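Long-range contacts in nucleoporin NUP82 (Chaetomium thermophilum, PDB 5CWW), which is a component of the nuclear pore complex, probably serving both as a structural element and as a docking or interaction partner for transiently associated nuclear transport factors: residues R107-P112 against F156-F160; N125-L129 against I139-P143; T433-V437 against F476-K480. All blocks are in the same frame, centred on the assembly; numbering follows the deposited sequence.

In the fold
All three contacts belong to the N-terminal beta-propeller domain, in which successive, mostly four-stranded sheets form the blades. Contacts 1 and 2 are neighbours, with centres 11 Å apart. Contact 2 is nested inside the loop closed by contact 1, and the two meet directly: K159 O and I141 N lie 2.9 Å apart, a probable hydrogen bond, and F160 CE2 packs 3.6 Å from C140 CB. Contact 2 lies within one blade, whereas contact 1 joins that blade to the one before it. Contact 3 follows later, its centre 38 Å from contact 1's and 34 Å from contact 2's. It lies across the chain's centre from contact 2, in a blade extended by NUP159.

Contact 1: residues R107-P112 against F156-F160; sequences RIIKTP and FKPKF
R107-K110 are strand (106-110), and T111 and P112 continue it as loop; F156-F160 is an irregular connection running into strand 160-162. The two run 36° apart in direction, with CA-CA separations of 7.4 Å for both I109-P158 and T111-F160. At this spacing side chains fill the gap, and the segments share no hydrogen bonds. F156 and F160 supply nearly all of the area buried on their own segment (90 and 88 Å²), about half of the 369 Å² total. F156, chi1 t and chi2 65°, receives the R107 guanidinium flat on its ring: the groups are centred 4.4 Å apart with planes at 24°, and R107 CZ, 4.4 Å from the ring centroid and 35° off the normal, makes an off-centre cation-pi contact. R107 reaches this position with chi1 and chi2 both m and chi3 t; its NE is anchored on H147 O. I109, m for both chi angles, spans the two rings, with CD1 3.2 Å from F156 CZ and 4.0 Å from P158 CG, while CG2 lies 3.7 Å from F160 CZ at the ring edge. F160, chi1 m and chi2 81°, turns a face to P112, whose CD is 4.0 Å from the ring centroid in a CH-pi contact. Strands 106-110 and 160-162 are the last strands of successive four-stranded sheets, so the contact is an apolar and cation-pi seam between adjacent blades of a beta-propeller.

Contact 2: residues N125-L129 against I139-P143; sequences NQDFL and ICILP
Side chains of the two segments meet on both faces of the hairpin. On one, I141 (chi1 and chi2 m) lays CD1 over the F128 ring, 4.0 Å from its centroid, a CH-pi contact; F128 has chi1 m and chi2 near 0°, and its CB lies 4.2 Å from I139 CG2. On the other, L129 (t,p) has CB 4.2 Å from C140 CB; L142 (m,t), just past the strand, points toward the partner segment, its CD2 3.6 Å from L129 CB. The backbones pair antiparallel, F128 with I141 as a non-hydrogen-bonded pair (CA-CA 5.1 Å) and L129 with C140 as a hydrogen-bonded one (5.0 Å). This is the open end of the hairpin formed by strands 128-132 and 137-141, the two middle strands of a beta-propeller blade. The latter pair is closed by L129 N to C140 O at 3.0 Å and C140 N to L129 O at 2.8 Å. Q126 takes left-handed angles (63/34) and D127 follows at -109/-26, leaving D127 O to accept from L142 N at 3.0 Å. A water donates to D127 O at 2.7 Å and L142 O at 2.5 Å. D127 CA-CB points away, its carboxylate held by H188 NE2 (on OD2) and S123 OG (on OD1).

Contact 3: residues T433-V437 against F476-K480; sequences TSGQV and FDTLK
In a beta-propeller blade the turn between strands 427-432 and 437-441 here meets the end of the blade's strand 469-476, and the sheet continues into another protein: F476 also pairs in parallel with a strand of the NUP159 chain, whose backbone bonds to D477 OD2. Within NUP82, S434-V437 and F476-L479 run 142° apart in direction, with G435 facing T478, Q436 facing D477 (CA-CA 4.3 Å) and V437 facing F476. The last is an antiparallel hydrogen-bonded pair, CA-CA 5.4 Å, made by V437 N to F476 O at 2.8 Å and F476 N to V437 O at 2.9 Å. Their side chains share a face: V437 CB lies 4.1 Å from the centroid of the F476 ring (chi1 p), over its face in a CH-pi contact, and chi1 t puts V437 CG2 3.5 Å from T478 CG2. The turn is tightened by S434 OG, chi1 p, which accepts from Q436 N at 3.3 Å as an ST turn. G435, at 93/1, has no room for a beta carbon, which would clash with L479 CD1 and crowd T478 OG1. Water bridges the polar side: one molecule lies 2.9 Å from S434 O, to which it can donate, and accepts from L479 N at 3.0 Å, while another lies between S434 OG (2.9 Å) and D477 OD1 (2.5 Å). T478, chi1 p, donates its OG1 hydroxyl to G435 O at 2.6 Å.

Contact 1: residues R107-P112 against F156-F160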
loop_
_atom_site.group_PDB
_atom_site.type_symbol
_atom_site.label_atom_id
_atom_site.label_comp_id
_atom_site.label_asym_id
_atom_site.label_seq_id
_atom_site.Cartn_x
_atom_site.Cartn_y
_atom_site.Cartn_z
ATOM N N ARG B 107 26.484 15.494 -10.438
ATOM C CA ARG B 107 26.148 16.608 -9.559
ATOM C C ARG B 107 25.669 16.092 -8.209
ATOM O O ARG B 107 25.094 15.006 -8.122
ATOM C CB ARG B 107 25.072 17.492 -10.192
ATOM C CG ARG B 107 25.606 18.602 -11.087
ATOM C CD ARG B 107 26.281 19.700 -10.279
ATOM N NE ARG B 107 26.157 21.004 -10.924
ATOM C CZ ARG B 107 26.440 22.162 -10.337
ATOM N NH1 ARG B 107 26.869 22.191 -9.081
ATOM N NH2 ARG B 107 26.294 23.296 -11.006
ATOM N N ILE B 108 25.909 16.875 -7.161
ATOM C CA ILE B 108 25.451 16.526 -5.822
ATOM C C ILE B 108 24.178 17.307 -5.510
ATOM O O ILE B 108 24.070 18.488 -5.848
ATOM C CB ILE B 108 26.537 16.817 -4.746
ATOM C CG1 ILE B 108 26.509 15.749 -3.653
ATOM C CG2 ILE B 108 26.398 18.220 -4.149
ATOM C CD1 ILE B 108 27.148 14.450 -4.074
ATOM N N ILE B 109 23.216 16.639 -4.880
ATOM C CA ILE B 109 21.986 17.283 -4.433
ATOM C C ILE B 109 21.876 17.185 -2.918
ATOM O O ILE B 109 21.451 16.157 -2.384
ATOM C CB ILE B 109 20.721 16.651 -5.058
ATOM C CG1 ILE B 109 20.903 16.397 -6.558
ATOM C CG2 ILE B 109 19.502 17.531 -4.790
ATOM C CD1 ILE B 109 21.084 17.643 -7.374
ATOM N N LYS B 110 22.259 18.249 -2.223
ATOM C CA LYS B 110 22.062 18.305 -0.784
ATOM C C LYS B 110 20.579 18.481 -0.496
ATOM O O LYS B 110 19.880 19.200 -1.212
ATOM C CB LYS B 110 22.874 19.443 -0.160
ATOM C CG LYS B 110 24.286 19.046 0.260
ATOM C CD LYS B 110 24.270 18.075 1.437
ATOM C CE LYS B 110 25.675 17.732 1.903
ATOM N NZ LYS B 110 25.665 16.730 3.008
ATOM N N THR B 111 20.105 17.812 0.550
ATOM C CA THR B 111 18.690 17.821 0.899
ATOM C C THR B 111 18.501 18.327 2.325
ATOM O O THR B 111 19.452 18.354 3.107
ATOM C CB THR B 111 18.069 16.414 0.779
ATOM O OG1 THR B 111 18.477 15.616 1.893
ATOM C CG2 THR B 111 18.504 15.735 -0.513
ATOM N N PRO B 112 17.269 18.736 2.668
ATOM C CA PRO B 112 16.976 19.215 4.021
ATOM C C PRO B 112 16.518 18.115 4.982
ATOM O O PRO B 112 16.053 18.436 6.076
ATOM C CB PRO B 112 15.851 20.221 3.781
ATOM C CG PRO B 112 15.105 19.644 2.628
ATOM C CD PRO B 112 16.137 18.971 1.753
ATOM N N PHE B 156 23.135 26.487 -8.528
ATOM C CA PHE B 156 22.473 25.190 -8.503
ATOM C C PHE B 156 21.864 24.910 -7.134
ATOM O O PHE B 156 22.561 24.486 -6.211
ATOM C CB PHE B 156 23.466 24.089 -8.878
ATOM C CG PHE B 156 22.849 22.728 -8.995
ATOM C CD1 PHE B 156 21.915 22.459 -9.981
ATOM C CD2 PHE B 156 23.211 21.714 -8.126
ATOM C CE1 PHE B 156 21.345 21.206 -10.091
ATOM C CE2 PHE B 156 22.647 20.460 -8.233
ATOM C CZ PHE B 156 21.713 20.205 -9.218
ATOM N N LYS B 157 20.563 25.157 -7.012
ATOM C CA LYS B 157 19.847 24.972 -5.753
ATOM C C LYS B 157 18.442 24.416 -5.995
ATOM O O LYS B 157 17.460 25.159 -5.957
ATOM C CB LYS B 157 19.775 26.291 -4.972
ATOM C CG LYS B 157 19.302 27.500 -5.778
ATOM C CD LYS B 157 19.464 28.794 -4.988
ATOM C CE LYS B 157 20.913 29.257 -4.948
ATOM N NZ LYS B 157 21.071 30.546 -4.216
ATOM N N PRO B 158 18.345 23.100 -6.252
ATOM C CA PRO B 158 17.053 22.444 -6.489
ATOM C C PRO B 158 16.071 22.648 -5.340
ATOM O O PRO B 158 16.420 22.427 -4.179
ATOM C CB PRO B 158 17.430 20.967 -6.631
ATOM C CG PRO B 158 18.852 20.977 -7.062
ATOM C CD PRO B 158 19.469 22.155 -6.375
ATOM N N LYS B 159 14.853 23.063 -5.669
ATOM C CA LYS B 159 13.833 23.334 -4.665
ATOM C C LYS B 159 13.305 22.046 -4.040
ATOM O O LYS B 159 12.982 21.087 -4.741
ATOM C CB LYS B 159 12.676 24.125 -5.288
ATOM C CG LYS B 159 11.531 24.450 -4.331
ATOM C CD LYS B 159 11.999 25.316 -3.168
ATOM C CE LYS B 159 10.851 25.691 -2.248
ATOM N NZ LYS B 159 11.320 26.481 -1.075
ATOM N N PHE B 160 13.235 22.038 -2.711
ATOM C CA PHE B 160 12.641 20.943 -1.952
ATOM C C PHE B 160 11.420 21.449 -1.196
ATOM O O PHE B 160 11.494 22.461 -0.498
ATOM C CB PHE B 160 13.648 20.345 -0.967
ATOM C CG PHE B 160 14.636 19.406 -1.594
ATOM C CD1 PHE B 160 15.754 19.889 -2.252
ATOM C CD2 PHE B 160 14.455 18.035 -1.508
ATOM C CE1 PHE B 160 16.667 19.024 -2.824
ATOM C CE2 PHE B 160 15.366 17.165 -2.076
ATOM C CZ PHE B 160 16.471 17.660 -2.738
#

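Contact 2: residues N125-L129 against I139-P143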
loop_
_atom_site.group_PDB
_atom_site.type_symbol
_atom_site.label_atom_id
_atom_site.label_comp_id
_atom_site.label_asym_id
_atom_site.label_seq_id
_atom_site.Cartn_x
_atom_site.Cartn_y
_atom_site.Cartn_z
ATOM N N ASN B 125 5.632 12.044 -14.996
ATOM C CA ASN B 125 6.254 12.883 -16.014
ATOM C C ASN B 125 7.696 13.243 -15.661
ATOM O O ASN B 125 8.342 14.018 -16.365
ATOM C CB ASN B 125 5.426 14.150 -16.222
ATOM C CG ASN B 125 4.036 13.851 -16.748
ATOM O OD1 ASN B 125 3.842 12.909 -17.519
ATOM N ND2 ASN B 125 3.058 14.643 -16.327
ATOM N N GLN B 126 8.185 12.676 -14.561
ATOM C CA GLN B 126 9.601 12.736 -14.205
ATOM C C GLN B 126 10.093 14.162 -13.957
ATOM O O GLN B 126 11.244 14.486 -14.247
ATOM C CB GLN B 126 10.441 12.080 -15.309
ATOM C CG GLN B 126 10.027 10.648 -15.619
ATOM C CD GLN B 126 10.844 10.023 -16.731
ATOM O OE1 GLN B 126 11.261 10.700 -17.673
ATOM N NE2 GLN B 126 11.079 8.719 -16.629
ATOM N N ASP B 127 9.217 15.002 -13.411
ATOM C CA ASP B 127 9.582 16.366 -13.041
ATOM C C ASP B 127 9.639 16.531 -11.520
ATOM O O ASP B 127 10.359 17.392 -11.015
ATOM C CB ASP B 127 8.598 17.370 -13.648
ATOM C CG ASP B 127 7.148 16.980 -13.425
ATOM O OD1 ASP B 127 6.891 15.834 -12.994
ATOM O OD2 ASP B 127 6.264 17.820 -13.689
ATOM N N PHE B 128 8.882 15.703 -10.800
ATOM C CA PHE B 128 8.907 15.693 -9.336
ATOM C C PHE B 128 9.518 14.399 -8.804
ATOM O O PHE B 128 9.343 13.330 -9.392
ATOM C CB PHE B 128 7.495 15.850 -8.753
ATOM C CG PHE B 128 6.863 17.199 -8.991
ATOM C CD1 PHE B 128 7.527 18.199 -9.680
ATOM C CD2 PHE B 128 5.591 17.463 -8.503
ATOM C CE1 PHE B 128 6.933 19.429 -9.888
ATOM C CE2 PHE B 128 4.995 18.690 -8.705
ATOM C CZ PHE B 128 5.666 19.675 -9.398
ATOM N N LEU B 129 10.222 14.506 -7.681
ATOM C CA LEU B 129 10.807 13.347 -7.015
ATOM C C LEU B 129 10.430 13.331 -5.535
ATOM O O LEU B 129 10.773 14.252 -4.788
ATOM C CB LEU B 129 12.329 13.347 -7.166
ATOM C CG LEU B 129 13.075 12.168 -6.536
ATOM C CD1 LEU B 129 12.771 10.873 -7.283
ATOM C CD2 LEU B 129 14.571 12.433 -6.506
ATOM N N ILE B 139 9.334 16.755 -1.389
ATOM C CA ILE B 139 9.163 16.734 -2.835
ATOM C C ILE B 139 10.232 17.601 -3.478
ATOM O O ILE B 139 10.284 18.810 -3.249
ATOM C CB ILE B 139 7.773 17.240 -3.261
ATOM C CG1 ILE B 139 6.670 16.475 -2.524
ATOM C CG2 ILE B 139 7.602 17.128 -4.777
ATOM C CD1 ILE B 139 6.688 14.981 -2.748
ATOM N N CYS B 140 11.086 16.976 -4.282
ATOM C CA CYS B 140 12.138 17.693 -4.982
ATOM C C CYS B 140 11.688 18.073 -6.382
ATOM O O CYS B 140 11.320 17.213 -7.183
ATOM C CB CYS B 140 13.412 16.851 -5.058
ATOM S SG CYS B 140 14.788 17.685 -5.899
ATOM N N ILE B 141 11.707 19.370 -6.666
ATOM C CA ILE B 141 11.478 19.862 -8.014
ATOM C C ILE B 141 12.754 19.623 -8.803
ATOM O O ILE B 141 13.732 20.354 -8.652
ATOM C CB ILE B 141 11.108 21.358 -8.032
ATOM C CG1 ILE B 141 10.000 21.649 -7.013
ATOM C CG2 ILE B 141 10.684 21.789 -9.430
ATOM C CD1 ILE B 141 8.766 20.783 -7.166
ATOM N N LEU B 142 12.744 18.588 -9.633
ATOM C CA LEU B 142 13.952 18.167 -10.334
ATOM C C LEU B 142 14.465 19.272 -11.253
ATOM O O LEU B 142 13.686 19.908 -11.959
ATOM C CB LEU B 142 13.685 16.884 -11.123
ATOM C CG LEU B 142 13.324 15.673 -10.259
ATOM C CD1 LEU B 142 12.992 14.466 -11.125
ATOM C CD2 LEU B 142 14.458 15.332 -9.294
ATOM N N PRO B 143 15.789 19.503 -11.246
ATOM C CA PRO B 143 16.342 20.621 -12.012
ATOM C C PRO B 143 16.530 20.305 -13.489
ATOM O O PRO B 143 16.415 19.149 -13.897
ATOM C CB PRO B 143 17.696 20.851 -11.342
ATOM C CG PRO B 143 18.112 19.483 -10.921
ATOM C CD PRO B 143 16.844 18.758 -10.535
HETATM O O HOH W 1 11.253 19.541 -12.440
#

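Contact 3: residues T433-V437 against F476-K480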
loop_
_atom_site.group_PDB
_atom_site.type_symbol
_atom_site.label_atom_id
_atom_site.label_comp_id
_atom_site.label_asym_id
_atom_site.label_seq_id
_atom_site.Cartn_x
_atom_site.Cartn_y
_atom_site.Cartn_z
ATOM N N THR B 433 8.341 -11.901 3.987
ATOM C CA THR B 433 9.622 -11.677 4.655
ATOM C C THR B 433 10.652 -12.714 4.227
ATOM O O THR B 433 11.827 -12.397 4.037
ATOM C CB THR B 433 9.470 -11.731 6.191
ATOM O OG1 THR B 433 8.505 -10.758 6.615
ATOM C CG2 THR B 433 10.802 -11.459 6.887
ATOM N N SER B 434 10.200 -13.953 4.069
ATOM C CA SER B 434 11.085 -15.059 3.724
ATOM C C SER B 434 11.598 -14.955 2.294
ATOM O O SER B 434 12.505 -15.687 1.902
ATOM C CB SER B 434 10.363 -16.393 3.906
ATOM O OG SER B 434 9.336 -16.543 2.942
ATOM N N GLY B 435 11.011 -14.051 1.516
ATOM C CA GLY B 435 11.338 -13.927 0.108
ATOM C C GLY B 435 10.404 -14.756 -0.752
ATOM O O GLY B 435 10.551 -14.805 -1.973
ATOM N N GLN B 436 9.446 -15.419 -0.113
ATOM C CA GLN B 436 8.417 -16.160 -0.831
ATOM C C GLN B 436 7.599 -15.211 -1.695
ATOM O O GLN B 436 7.212 -14.130 -1.249
ATOM C CB GLN B 436 7.500 -16.904 0.145
ATOM C CG GLN B 436 6.342 -17.657 -0.515
ATOM C CD GLN B 436 5.211 -17.958 0.452
ATOM O OE1 GLN B 436 4.333 -17.119 0.685
ATOM N NE2 GLN B 436 5.223 -19.158 1.016
ATOM N N VAL B 437 7.348 -15.624 -2.933
ATOM C CA VAL B 437 6.508 -14.868 -3.853
ATOM C C VAL B 437 5.233 -15.646 -4.139
ATOM O O VAL B 437 5.271 -16.856 -4.368
ATOM C CB VAL B 437 7.231 -14.573 -5.181
ATOM C CG1 VAL B 437 6.316 -13.811 -6.137
ATOM C CG2 VAL B 437 8.504 -13.781 -4.925
ATOM N N PHE B 476 6.277 -19.567 -4.821
ATOM C CA PHE B 476 7.642 -20.077 -4.876
ATOM C C PHE B 476 8.619 -19.240 -4.055
ATOM O O PHE B 476 8.448 -18.030 -3.906
ATOM C CB PHE B 476 8.120 -20.150 -6.330
ATOM C CG PHE B 476 8.039 -18.840 -7.068
ATOM C CD1 PHE B 476 9.071 -17.919 -6.991
ATOM C CD2 PHE B 476 6.934 -18.535 -7.848
ATOM C CE1 PHE B 476 9.001 -16.719 -7.673
ATOM C CE2 PHE B 476 6.860 -17.336 -8.532
ATOM C CZ PHE B 476 7.894 -16.427 -8.443
ATOM N N ASP B 477 9.641 -19.903 -3.523
ATOM C CA ASP B 477 10.724 -19.223 -2.824
ATOM C C ASP B 477 11.624 -18.487 -3.806
ATOM O O ASP B 477 11.722 -18.865 -4.976
ATOM C CB ASP B 477 11.564 -20.218 -2.013
ATOM C CG ASP B 477 10.858 -20.710 -0.761
ATOM O OD1 ASP B 477 10.054 -19.949 -0.182
ATOM O OD2 ASP B 477 11.128 -21.855 -0.344
ATOM N N THR B 478 12.275 -17.432 -3.324
ATOM C CA THR B 478 13.338 -16.768 -4.071
ATOM C C THR B 478 14.640 -16.803 -3.275
ATOM O O THR B 478 15.696 -16.438 -3.790
ATOM C CB THR B 478 12.981 -15.308 -4.402
ATOM O OG1 THR B 478 12.813 -14.561 -3.190
ATOM C CG2 THR B 478 11.703 -15.245 -5.229
ATOM N N LEU B 479 14.552 -17.236 -2.018
ATOM C CA LEU B 479 15.720 -17.355 -1.146
ATOM C C LEU B 479 15.862 -18.772 -0.604
ATOM O O LEU B 479 14.871 -19.477 -0.415
ATOM C CB LEU B 479 15.622 -16.376 0.026
ATOM C CG LEU B 479 15.587 -14.882 -0.300
ATOM C CD1 LEU B 479 15.367 -14.075 0.973
ATOM C CD2 LEU B 479 16.866 -14.449 -0.993
ATOM N N LYS B 480 17.101 -19.184 -0.353
ATOM C CA LYS B 480 17.349 -20.429 0.361
ATOM C C LYS B 480 17.131 -20.164 1.846
ATOM O O LYS B 480 17.237 -19.020 2.284
ATOM C CB LYS B 480 18.767 -20.946 0.113
ATOM C CG LYS B 480 19.167 -21.032 -1.350
ATOM C CD LYS B 480 20.422 -21.878 -1.522
ATOM C CE LYS B 480 20.983 -21.777 -2.930
ATOM N NZ LYS B 480 21.530 -20.420 -3.214
HETATM O O HOH W 2 12.042 -17.516 -0.322
HETATM O O HOH W 3 9.826 -19.316 2.201
#